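Local coordinates for thymidylate synthase 1 (Bacillus subtilis, PDB 1BKP), which probably catalyses the reductive methylation of dUMP to dTMP with 5,10-methylenetetrahydrofolate as methyl donor and reductant, supplying a precursor for DNA synthesis, at residues 56-61 and 237-242; 49-54 and 208-213; 242-247 and 261-266. All coordinates share one frame; numbering follows the deposited sequence.

Contact 1 (56-61 and 237-242); sequences ILTTKK and EQFEAP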
loop_
_atom_site.group_PDB
_atom_site.type_symbol
_atom_site.label_atom_id
_atom_site.label_comp_id
_atom_site.label_asym_id
_atom_site.label_seq_id
_atom_site.Cartn_x
_atom_site.Cartn_y
_atom_site.Cartn_z
ATOM N N ILE A 56 13.228 10.021 -14.469
ATOM C CA ILE A 56 14.567 9.482 -14.380
ATOM C C ILE A 56 15.455 10.595 -13.918
ATOM O O ILE A 56 15.127 11.817 -14.063
ATOM C CB ILE A 56 15.014 8.888 -15.742
ATOM C CG1 ILE A 56 16.285 8.032 -15.595
ATOM C CG2 ILE A 56 15.205 9.980 -16.818
ATOM C CD1 ILE A 56 16.517 7.117 -16.827
ATOM N N LEU A 57 16.400 10.210 -13.051
ATOM C CA LEU A 57 17.312 11.232 -12.530
ATOM C C LEU A 57 18.298 11.705 -13.590
ATOM O O LEU A 57 18.718 10.889 -14.426
ATOM C CB LEU A 57 18.190 10.675 -11.412
ATOM C CG LEU A 57 17.513 10.275 -10.077
ATOM C CD1 LEU A 57 18.643 10.168 -8.995
ATOM C CD2 LEU A 57 16.378 11.348 -9.741
ATOM N N THR A 58 18.688 12.989 -13.538
ATOM C CA THR A 58 19.760 13.433 -14.436
ATOM C C THR A 58 21.035 13.818 -13.620
ATOM O O THR A 58 22.098 14.140 -14.191
ATOM C CB THR A 58 19.359 14.532 -15.300
ATOM O OG1 THR A 58 19.094 15.713 -14.522
ATOM C CG2 THR A 58 18.143 14.085 -16.226
ATOM N N THR A 59 20.925 13.829 -12.294
ATOM C CA THR A 59 22.077 14.190 -11.480
ATOM C C THR A 59 23.100 13.047 -11.363
ATOM O O THR A 59 24.160 13.220 -10.796
ATOM C CB THR A 59 21.719 14.747 -10.084
ATOM O OG1 THR A 59 20.978 13.747 -9.452
ATOM C CG2 THR A 59 20.871 16.100 -10.176
ATOM N N LYS A 60 22.705 11.856 -11.796
ATOM C CA LYS A 60 23.616 10.706 -11.893
ATOM C C LYS A 60 22.967 9.770 -12.907
ATOM O O LYS A 60 21.794 9.927 -13.225
ATOM C CB LYS A 60 23.794 9.975 -10.552
ATOM C CG LYS A 60 22.633 9.096 -10.137
ATOM C CD LYS A 60 22.967 8.155 -9.032
ATOM C CE LYS A 60 21.702 7.249 -8.667
ATOM N NZ LYS A 60 21.896 6.345 -7.438
ATOM N N LYS A 61 23.731 8.856 -13.508
ATOM C CA LYS A 61 23.131 7.988 -14.489
ATOM C C LYS A 61 22.402 6.827 -13.816
ATOM O O LYS A 61 22.915 6.216 -12.901
ATOM C CB LYS A 61 24.207 7.366 -15.364
ATOM C CG LYS A 61 23.667 6.417 -16.368
ATOM C CD LYS A 61 24.882 5.743 -17.064
ATOM C CE LYS A 61 24.437 4.855 -18.222
ATOM N NZ LYS A 61 23.892 5.621 -19.363
ATOM N N GLU A 237 23.707 20.342 -11.706
ATOM C CA GLU A 237 22.835 20.846 -12.739
ATOM C C GLU A 237 21.798 19.762 -13.099
ATOM O O GLU A 237 22.116 18.565 -13.007
ATOM C CB GLU A 237 23.751 21.200 -13.937
ATOM C CG GLU A 237 23.181 21.997 -15.060
ATOM C CD GLU A 237 24.265 22.801 -15.786
ATOM O OE1 GLU A 237 25.275 22.192 -16.194
ATOM O OE2 GLU A 237 24.109 24.042 -15.914
ATOM N N GLN A 238 20.567 20.153 -13.450
ATOM C CA GLN A 238 19.505 19.194 -13.862
ATOM C C GLN A 238 19.230 19.439 -15.403
ATOM O O GLN A 238 19.060 20.579 -15.830
ATOM C CB GLN A 238 18.205 19.404 -13.062
ATOM C CG GLN A 238 18.420 19.196 -11.544
ATOM C CD GLN A 238 17.241 19.558 -10.707
ATOM O OE1 GLN A 238 16.155 19.789 -11.196
ATOM N NE2 GLN A 238 17.451 19.627 -9.409
ATOM N N PHE A 239 19.091 18.365 -16.170
ATOM C CA PHE A 239 18.872 18.416 -17.596
ATOM C C PHE A 239 17.442 18.033 -17.886
ATOM O O PHE A 239 16.698 17.661 -16.977
ATOM C CB PHE A 239 19.817 17.446 -18.243
ATOM C CG PHE A 239 21.283 17.877 -18.088
ATOM C CD1 PHE A 239 21.662 19.201 -18.397
ATOM C CD2 PHE A 239 22.205 17.056 -17.460
ATOM C CE1 PHE A 239 22.928 19.691 -18.059
ATOM C CE2 PHE A 239 23.477 17.533 -17.123
ATOM C CZ PHE A 239 23.814 18.859 -17.430
ATOM N N GLU A 240 17.024 18.189 -19.126
ATOM C CA GLU A 240 15.668 17.810 -19.510
ATOM C C GLU A 240 15.625 16.302 -19.562
ATOM O O GLU A 240 16.632 15.653 -19.852
ATOM C CB GLU A 240 15.335 18.359 -20.920
ATOM C CG GLU A 240 15.348 19.860 -21.005
ATOM C CD GLU A 240 14.423 20.368 -22.095
ATOM O OE1 GLU A 240 14.127 19.590 -23.035
ATOM O OE2 GLU A 240 13.980 21.539 -22.003
ATOM N N ALA A 241 14.438 15.737 -19.388
ATOM C CA ALA A 241 14.350 14.336 -19.376
ATOM C C ALA A 241 14.531 13.760 -20.791
ATOM O O ALA A 241 14.143 14.405 -21.781
ATOM C CB ALA A 241 13.057 13.897 -18.779
ATOM N N PRO A 242 15.108 12.525 -20.898
ATOM C CA PRO A 242 15.308 11.866 -22.183
ATOM C C PRO A 242 13.948 11.369 -22.661
ATOM O O PRO A 242 12.985 11.295 -21.890
ATOM C CB PRO A 242 16.243 10.702 -21.810
ATOM C CG PRO A 242 15.955 10.430 -20.402
ATOM C CD PRO A 242 15.743 11.760 -19.805
HETATM O O HOH W 1 23.804 16.503 -13.506
#
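The phenyl ring of F239 and T58 meet obliquely: CB of T58 lies 4.2 Å from CB of F239, so the nearest approach is at the root of the aromatic side chain. The other flat group, the amide of Q238, sits at the end of an extended chain and turns its polar end to helix 3-17, where OE1 is hydrogen-bonded to NZ of K5. Lower down the same side chain, CG of Q238 packs 4.2 Å from CG2 of T59, the two side chains lying side by side and pointing the same way; OG1 of T59 is held by Q233 of helix 227-235.

The polar centre is T58. Its OG1 accepts the backbone N-H of F239 in a nearly straight bond, N to OG1 3.1 Å with 170° at the hydrogen. Standing between its own backbone N and carbonyl carbon (chi1 66°), OG1 is turned toward F239 N; it is also hydrogen-bonded to OD2 of D4. Close by, one water donates to both T58 O, at 3.0 Å, and E237 O, at 2.7 Å, joining two carbonyls that could not bond directly. At the far end, CG2 of I56 packs 3.5 Å from CD of P242, one side chain set at a slant to the other.

The two loops run roughly antiparallel, their end-to-end directions 154° apart, yet neither is a strand. One precedes helix 64-75 and the other follows helix 227-235, so the contact is loop-to-loop packing partly covered by helix 3-17. Buried T58 OG1 thus has a main-chain donor on one hand and a carboxylate on the other; the nearby negative charge would probably polarise the hydroxyl and strengthen it as an acceptor for F239 N.

Contact 2 (49-54 and 208-213); sequences FDNSEV and YELGEY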
loop_
_atom_site.group_PDB
_atom_site.type_symbol
_atom_site.label_atom_id
_atom_site.label_comp_id
_atom_site.label_asym_id
_atom_site.label_seq_id
_atom_site.Cartn_x
_atom_site.Cartn_y
_atom_site.Cartn_z
ATOM N N PHE A 49 3.743 11.654 -10.732
ATOM C CA PHE A 49 4.160 12.200 -12.024
ATOM C C PHE A 49 2.958 12.126 -12.968
ATOM O O PHE A 49 2.165 11.143 -12.968
ATOM C CB PHE A 49 5.303 11.345 -12.571
ATOM C CG PHE A 49 6.432 11.231 -11.627
ATOM C CD1 PHE A 49 7.440 12.205 -11.609
ATOM C CD2 PHE A 49 6.535 10.154 -10.799
ATOM C CE1 PHE A 49 8.490 12.032 -10.789
ATOM C CE2 PHE A 49 7.613 10.012 -9.982
ATOM C CZ PHE A 49 8.569 10.919 -9.977
ATOM N N ASP A 50 2.913 13.091 -13.863
ATOM C CA ASP A 50 1.780 13.148 -14.769
ATOM C C ASP A 50 2.105 12.465 -16.109
ATOM O O ASP A 50 1.294 12.391 -17.048
ATOM C CB ASP A 50 1.351 14.612 -14.935
ATOM C CG ASP A 50 2.413 15.486 -15.582
ATOM O OD1 ASP A 50 3.502 15.027 -15.927
ATOM O OD2 ASP A 50 2.121 16.671 -15.779
ATOM N N ASN A 51 3.301 11.905 -16.182
ATOM C CA ASN A 51 3.757 11.225 -17.372
ATOM C C ASN A 51 4.079 12.099 -18.587
ATOM O O ASN A 51 4.218 11.593 -19.729
ATOM C CB ASN A 51 2.836 10.022 -17.733
ATOM C CG ASN A 51 3.348 8.717 -17.097
ATOM O OD1 ASN A 51 4.545 8.448 -17.162
ATOM N ND2 ASN A 51 2.441 7.934 -16.428
ATOM N N SER A 52 4.269 13.391 -18.349
ATOM C CA SER A 52 4.618 14.292 -19.456
ATOM C C SER A 52 6.096 14.067 -19.745
ATOM O O SER A 52 6.586 14.394 -20.790
ATOM C CB SER A 52 4.316 15.722 -19.103
ATOM O OG SER A 52 4.950 16.085 -17.886
ATOM N N GLU A 53 6.820 13.486 -18.794
ATOM C CA GLU A 53 8.228 13.124 -19.028
ATOM C C GLU A 53 8.528 11.813 -18.283
ATOM O O GLU A 53 7.773 11.404 -17.377
ATOM C CB GLU A 53 9.182 14.247 -18.558
ATOM C CG GLU A 53 9.015 14.668 -17.245
ATOM C CD GLU A 53 9.940 15.882 -16.875
ATOM O OE1 GLU A 53 9.814 16.935 -17.462
ATOM O OE2 GLU A 53 10.743 15.778 -15.941
ATOM N N VAL A 54 9.611 11.152 -18.688
ATOM C CA VAL A 54 10.052 9.890 -18.100
ATOM C C VAL A 54 10.646 10.206 -16.719
ATOM O O VAL A 54 11.406 11.121 -16.615
ATOM C CB VAL A 54 11.137 9.286 -19.014
ATOM C CG1 VAL A 54 11.858 8.170 -18.323
ATOM C CG2 VAL A 54 10.411 8.669 -20.228
ATOM N N TYR A 208 -4.738 1.945 -23.708
ATOM C CA TYR A 208 -5.104 3.173 -23.017
ATOM C C TYR A 208 -4.019 4.152 -23.121
ATOM O O TYR A 208 -2.894 3.825 -23.549
ATOM C CB TYR A 208 -5.340 2.911 -21.490
ATOM C CG TYR A 208 -6.494 2.024 -21.208
ATOM C CD1 TYR A 208 -7.813 2.468 -21.470
ATOM C CD2 TYR A 208 -6.304 0.711 -20.715
ATOM C CE1 TYR A 208 -8.920 1.626 -21.244
ATOM C CE2 TYR A 208 -7.364 -0.130 -20.505
ATOM C CZ TYR A 208 -8.681 0.336 -20.764
ATOM O OH TYR A 208 -9.781 -0.475 -20.518
ATOM N N GLU A 209 -4.367 5.386 -22.878
ATOM C CA GLU A 209 -3.412 6.479 -22.826
ATOM C C GLU A 209 -2.787 6.405 -21.398
ATOM O O GLU A 209 -3.382 5.803 -20.521
ATOM C CB GLU A 209 -4.152 7.813 -22.914
ATOM C CG GLU A 209 -4.465 8.219 -24.360
ATOM C CD GLU A 209 -4.527 9.745 -24.514
ATOM O OE1 GLU A 209 -4.956 10.456 -23.560
ATOM O OE2 GLU A 209 -4.123 10.231 -25.595
ATOM N N LEU A 210 -1.769 7.244 -21.138
ATOM C CA LEU A 210 -1.083 7.220 -19.868
ATOM C C LEU A 210 -1.673 8.181 -18.881
ATOM O O LEU A 210 -1.852 9.392 -19.180
ATOM C CB LEU A 210 0.417 7.610 -20.013
ATOM C CG LEU A 210 1.330 6.614 -20.668
ATOM C CD1 LEU A 210 2.677 7.345 -20.816
ATOM C CD2 LEU A 210 1.448 5.241 -19.899
ATOM N N GLY A 211 -1.981 7.647 -17.693
ATOM C CA GLY A 211 -2.494 8.500 -16.662
ATOM C C GLY A 211 -1.352 8.850 -15.740
ATOM O O GLY A 211 -0.176 8.946 -16.139
ATOM N N GLU A 212 -1.711 9.108 -14.494
ATOM C CA GLU A 212 -0.711 9.512 -13.476
ATOM C C GLU A 212 0.132 8.330 -13.026
ATOM O O GLU A 212 -0.324 7.183 -13.182
ATOM C CB GLU A 212 -1.524 10.065 -12.278
ATOM C CG GLU A 212 -0.673 10.751 -11.305
ATOM C CD GLU A 212 -1.441 11.748 -10.488
ATOM O OE1 GLU A 212 -2.692 11.658 -10.433
ATOM O OE2 GLU A 212 -0.775 12.617 -9.883
ATOM N N TYR A 213 1.350 8.567 -12.463
ATOM C CA TYR A 213 2.173 7.430 -11.977
ATOM C C TYR A 213 2.559 7.873 -10.538
ATOM O O TYR A 213 3.057 8.984 -10.373
ATOM C CB TYR A 213 3.421 7.318 -12.834
ATOM C CG TYR A 213 4.471 6.409 -12.226
ATOM C CD1 TYR A 213 4.206 5.086 -11.884
ATOM C CD2 TYR A 213 5.753 6.879 -12.031
ATOM C CE1 TYR A 213 5.242 4.261 -11.374
ATOM C CE2 TYR A 213 6.779 6.060 -11.545
ATOM C CZ TYR A 213 6.500 4.736 -11.235
ATOM O OH TYR A 213 7.566 3.873 -10.864
HETATM O O HOH W 2 -1.145 11.732 -17.315
#
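F49 pairs with Y213 as an antiparallel hydrogen-bonded pair, where strand 39-49 ends against strand 209-223 in the mixed sheet of the thymidylate synthase fold. Just beyond F49 the chain turns away through an Asx turn, in which OD1 of D50 accepts N of S52.

Along the second strand, L210 comes first: its CD1 lies 4.0 Å from CG of N51, the two side chains crossing at about a right angle. A water donates to both L210 O and D50 O. The carbonyl of G211 then takes ND2 of N51, 2.8 Å from ND2 to O and nearly straight at 169°; the oxygen lies close to the amide plane. The same amide reaches helix 188-206, OD1 to N196 and ND2 to Q199. An alanine here would probably leave G211 O without this donor and unpin the turn from that helix. E212 points away, though its CG comes 3.3 Å from F49 O; its carboxylate forms a salt bridge with R48.

Last, Y213 N lies 2.7 Å from F49 O, and Y213 O 2.8 Å from F49 N. OH of Y213 is hydrogen-bonded to V192 O, and its side chain is about 7 Å from that of N191, predicted to bind the dUMP of the partner subunit in the dimer. The rings of F49 and Y213 meet rim to rim with planes 23° apart, CD2 of one 3.6 Å from CD2 of the other.

Contact 3 (242-247 and 261-266); sequences PELWIN and FKLINY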
loop_
_atom_site.group_PDB
_atom_site.type_symbol
_atom_site.label_atom_id
_atom_site.label_comp_id
_atom_site.label_asym_id
_atom_site.label_seq_id
_atom_site.Cartn_x
_atom_site.Cartn_y
_atom_site.Cartn_z
ATOM N N PRO A 242 15.108 12.525 -20.898
ATOM C CA PRO A 242 15.308 11.866 -22.183
ATOM C C PRO A 242 13.948 11.369 -22.661
ATOM O O PRO A 242 12.985 11.295 -21.890
ATOM C CB PRO A 242 16.243 10.702 -21.810
ATOM C CG PRO A 242 15.955 10.430 -20.402
ATOM C CD PRO A 242 15.743 11.760 -19.805
ATOM N N GLU A 243 13.819 11.085 -23.949
ATOM C CA GLU A 243 12.571 10.537 -24.414
ATOM C C GLU A 243 12.789 8.991 -24.399
ATOM O O GLU A 243 13.936 8.500 -24.496
ATOM C CB GLU A 243 12.293 11.081 -25.844
ATOM C CG GLU A 243 11.316 10.329 -26.646
ATOM C CD GLU A 243 11.412 10.715 -28.129
ATOM O OE1 GLU A 243 11.259 11.924 -28.440
ATOM O OE2 GLU A 243 11.648 9.816 -28.975
ATOM N N LEU A 244 11.749 8.255 -24.054
ATOM C CA LEU A 244 11.803 6.806 -24.062
ATOM C C LEU A 244 11.000 6.250 -25.293
ATOM O O LEU A 244 9.785 6.328 -25.369
ATOM C CB LEU A 244 11.232 6.256 -22.733
ATOM C CG LEU A 244 11.006 4.770 -22.750
ATOM C CD1 LEU A 244 12.316 4.017 -22.911
ATOM C CD2 LEU A 244 10.257 4.371 -21.432
ATOM N N TRP A 245 11.718 5.737 -26.272
ATOM C CA TRP A 245 11.120 5.130 -27.454
ATOM C C TRP A 245 10.767 3.680 -27.048
ATOM O O TRP A 245 11.586 2.975 -26.533
ATOM C CB TRP A 245 12.181 5.035 -28.600
ATOM C CG TRP A 245 11.655 4.261 -29.773
ATOM C CD1 TRP A 245 10.816 4.729 -30.728
ATOM C CD2 TRP A 245 11.943 2.883 -30.121
ATOM N NE1 TRP A 245 10.550 3.738 -31.658
ATOM C CE2 TRP A 245 11.243 2.604 -31.311
ATOM C CE3 TRP A 245 12.733 1.887 -29.554
ATOM C CZ2 TRP A 245 11.308 1.381 -31.944
ATOM C CZ3 TRP A 245 12.793 0.671 -30.155
ATOM C CH2 TRP A 245 12.087 0.420 -31.359
ATOM N N ILE A 246 9.555 3.244 -27.332
ATOM C CA ILE A 246 9.169 1.860 -27.067
ATOM C C ILE A 246 8.612 1.388 -28.428
ATOM O O ILE A 246 7.789 2.090 -29.052
ATOM C CB ILE A 246 8.056 1.768 -26.044
ATOM C CG1 ILE A 246 8.608 2.154 -24.662
ATOM C CG2 ILE A 246 7.578 0.255 -25.944
ATOM C CD1 ILE A 246 7.470 2.190 -23.708
ATOM N N ASN A 247 9.006 0.202 -28.887
ATOM C CA ASN A 247 8.625 -0.244 -30.228
ATOM C C ASN A 247 7.060 -0.219 -30.391
ATOM O O ASN A 247 6.365 -1.025 -29.788
ATOM C CB ASN A 247 9.219 -1.611 -30.398
ATOM C CG ASN A 247 9.006 -2.231 -31.790
ATOM O OD1 ASN A 247 8.225 -1.742 -32.596
ATOM N ND2 ASN A 247 9.569 -3.436 -31.973
ATOM N N PHE A 261 13.272 -1.021 -26.428
ATOM C CA PHE A 261 13.298 0.141 -25.565
ATOM C C PHE A 261 14.588 0.914 -25.837
ATOM O O PHE A 261 15.623 0.329 -25.827
ATOM C CB PHE A 261 13.370 -0.359 -24.105
ATOM C CG PHE A 261 12.150 -1.157 -23.670
ATOM C CD1 PHE A 261 11.008 -0.507 -23.246
ATOM C CD2 PHE A 261 12.160 -2.504 -23.738
ATOM C CE1 PHE A 261 9.855 -1.233 -22.895
ATOM C CE2 PHE A 261 11.015 -3.290 -23.378
ATOM C CZ PHE A 261 9.823 -2.609 -22.949
ATOM N N LYS A 262 14.544 2.222 -25.965
ATOM C CA LYS A 262 15.775 2.950 -26.172
ATOM C C LYS A 262 15.509 4.328 -25.565
ATOM O O LYS A 262 14.438 4.880 -25.770
ATOM C CB LYS A 262 16.059 3.020 -27.714
ATOM C CG LYS A 262 16.482 4.341 -28.252
ATOM C CD LYS A 262 16.638 4.268 -29.777
ATOM C CE LYS A 262 17.703 5.259 -30.290
ATOM N NZ LYS A 262 18.129 4.969 -31.705
ATOM N N LEU A 263 16.458 4.815 -24.764
ATOM C CA LEU A 263 16.421 6.109 -24.150
ATOM C C LEU A 263 17.153 7.001 -25.051
ATOM O O LEU A 263 18.304 6.758 -25.321
ATOM C CB LEU A 263 17.198 6.043 -22.872
ATOM C CG LEU A 263 16.725 6.828 -21.678
ATOM C CD1 LEU A 263 15.174 6.658 -21.525
ATOM C CD2 LEU A 263 17.524 6.330 -20.436
ATOM N N ILE A 264 16.599 8.141 -25.366
ATOM C CA ILE A 264 17.204 9.032 -26.304
ATOM C C ILE A 264 17.514 10.341 -25.690
ATOM O O ILE A 264 16.675 10.988 -25.081
ATOM C CB ILE A 264 16.179 9.320 -27.474
ATOM C CG1 ILE A 264 15.849 8.029 -28.225
ATOM C CG2 ILE A 264 16.663 10.412 -28.408
ATOM C CD1 ILE A 264 14.444 8.115 -28.742
ATOM N N ASN A 265 18.727 10.780 -25.948
ATOM C CA ASN A 265 19.215 12.070 -25.461
ATOM C C ASN A 265 19.319 12.068 -23.913
ATOM O O ASN A 265 19.080 13.088 -23.255
ATOM C CB ASN A 265 18.276 13.177 -25.932
ATOM C CG ASN A 265 18.783 14.547 -25.590
ATOM O OD1 ASN A 265 19.929 14.899 -25.878
ATOM N ND2 ASN A 265 17.943 15.323 -24.917
ATOM N N TYR A 266 19.814 10.967 -23.368
ATOM C CA TYR A 266 19.939 10.943 -21.890
ATOM C C TYR A 266 21.214 11.630 -21.391
ATOM O O TYR A 266 22.254 11.029 -21.456
ATOM C CB TYR A 266 19.910 9.505 -21.421
ATOM C CG TYR A 266 19.883 9.322 -19.908
ATOM C CD1 TYR A 266 19.509 10.364 -19.019
ATOM C CD2 TYR A 266 20.242 8.081 -19.355
ATOM C CE1 TYR A 266 19.478 10.188 -17.609
ATOM C CE2 TYR A 266 20.230 7.876 -17.950
ATOM C CZ TYR A 266 19.846 8.971 -17.089
ATOM O OH TYR A 266 19.890 8.790 -15.729
#
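L244 and L263, a non-hydrogen-bonded pair at the middle of this two-stranded antiparallel sheet, cross obliquely on one face, CD1 to CD1 4.1 Å. On the same face I246 and F261 lie side by side, CG1 of I246 being 3.9 Å from CD1 of the F261 ring. At the other end P242 adds its ring: CG rests 3.9 Å from CG of L263 and 3.8 Å from CD1 of Y266.

The opposite face carries E243, W245, K262 and I264. CG of W245 stands anti to its backbone N (chi1 173°), beside the carbonyl carbon. Within the indole, CE3 lies 4.0 Å from CB of K262. CB of W245 also packs against CD1 of I264. That methyl meets OE2 of E243 as well, at 3.3 Å, an apolar group against a carboxylate at the exposed edge of the sheet, while the ammonium end of K262 extends clear of the first strand.

Four backbone hydrogen bonds join the two strands, two for each hydrogen-bonded pair: E243 with I264, and W245 with K262. I264 N to E243 O is 2.8 Å. The strand axes stand 157° apart in direction.

The two-stranded antiparallel sheet, its strands joined by a long connection without helix or strand, lays its leucine and phenylalanine face on two helices: L244 and I246 touch R200 of helix 188-206, and F261 touches V197 and M201 there, while F261 and L263 touch helix 64-75 at I68 and W64 respectively. N247 O is hydrogen-bonded to Q204 of helix 188-206.

How the contacts relate
From the N terminus, strand 39-49 ends in contact 2, which brings 49-54 back to strand 209-223 and closes a loop of over 150 residues. Contact 1 starts a few residues later, at 56-61, and closes on 237-242 after helix 227-235; the two therefore cross, with segments alternating along the chain. They touch where CB of A241 packs against E53 and V54. Contact 3 follows contact 1 directly, shares P242 with it and pairs 242-247 with 261-266 after a connection of thirteen residues. Y266 returns to contact 1 by a hydrogen bond from its OH to L57 O, and L244 packs on V54. Together they join the central sheet, the loop before helix 64-75 and the small C-terminal sheet.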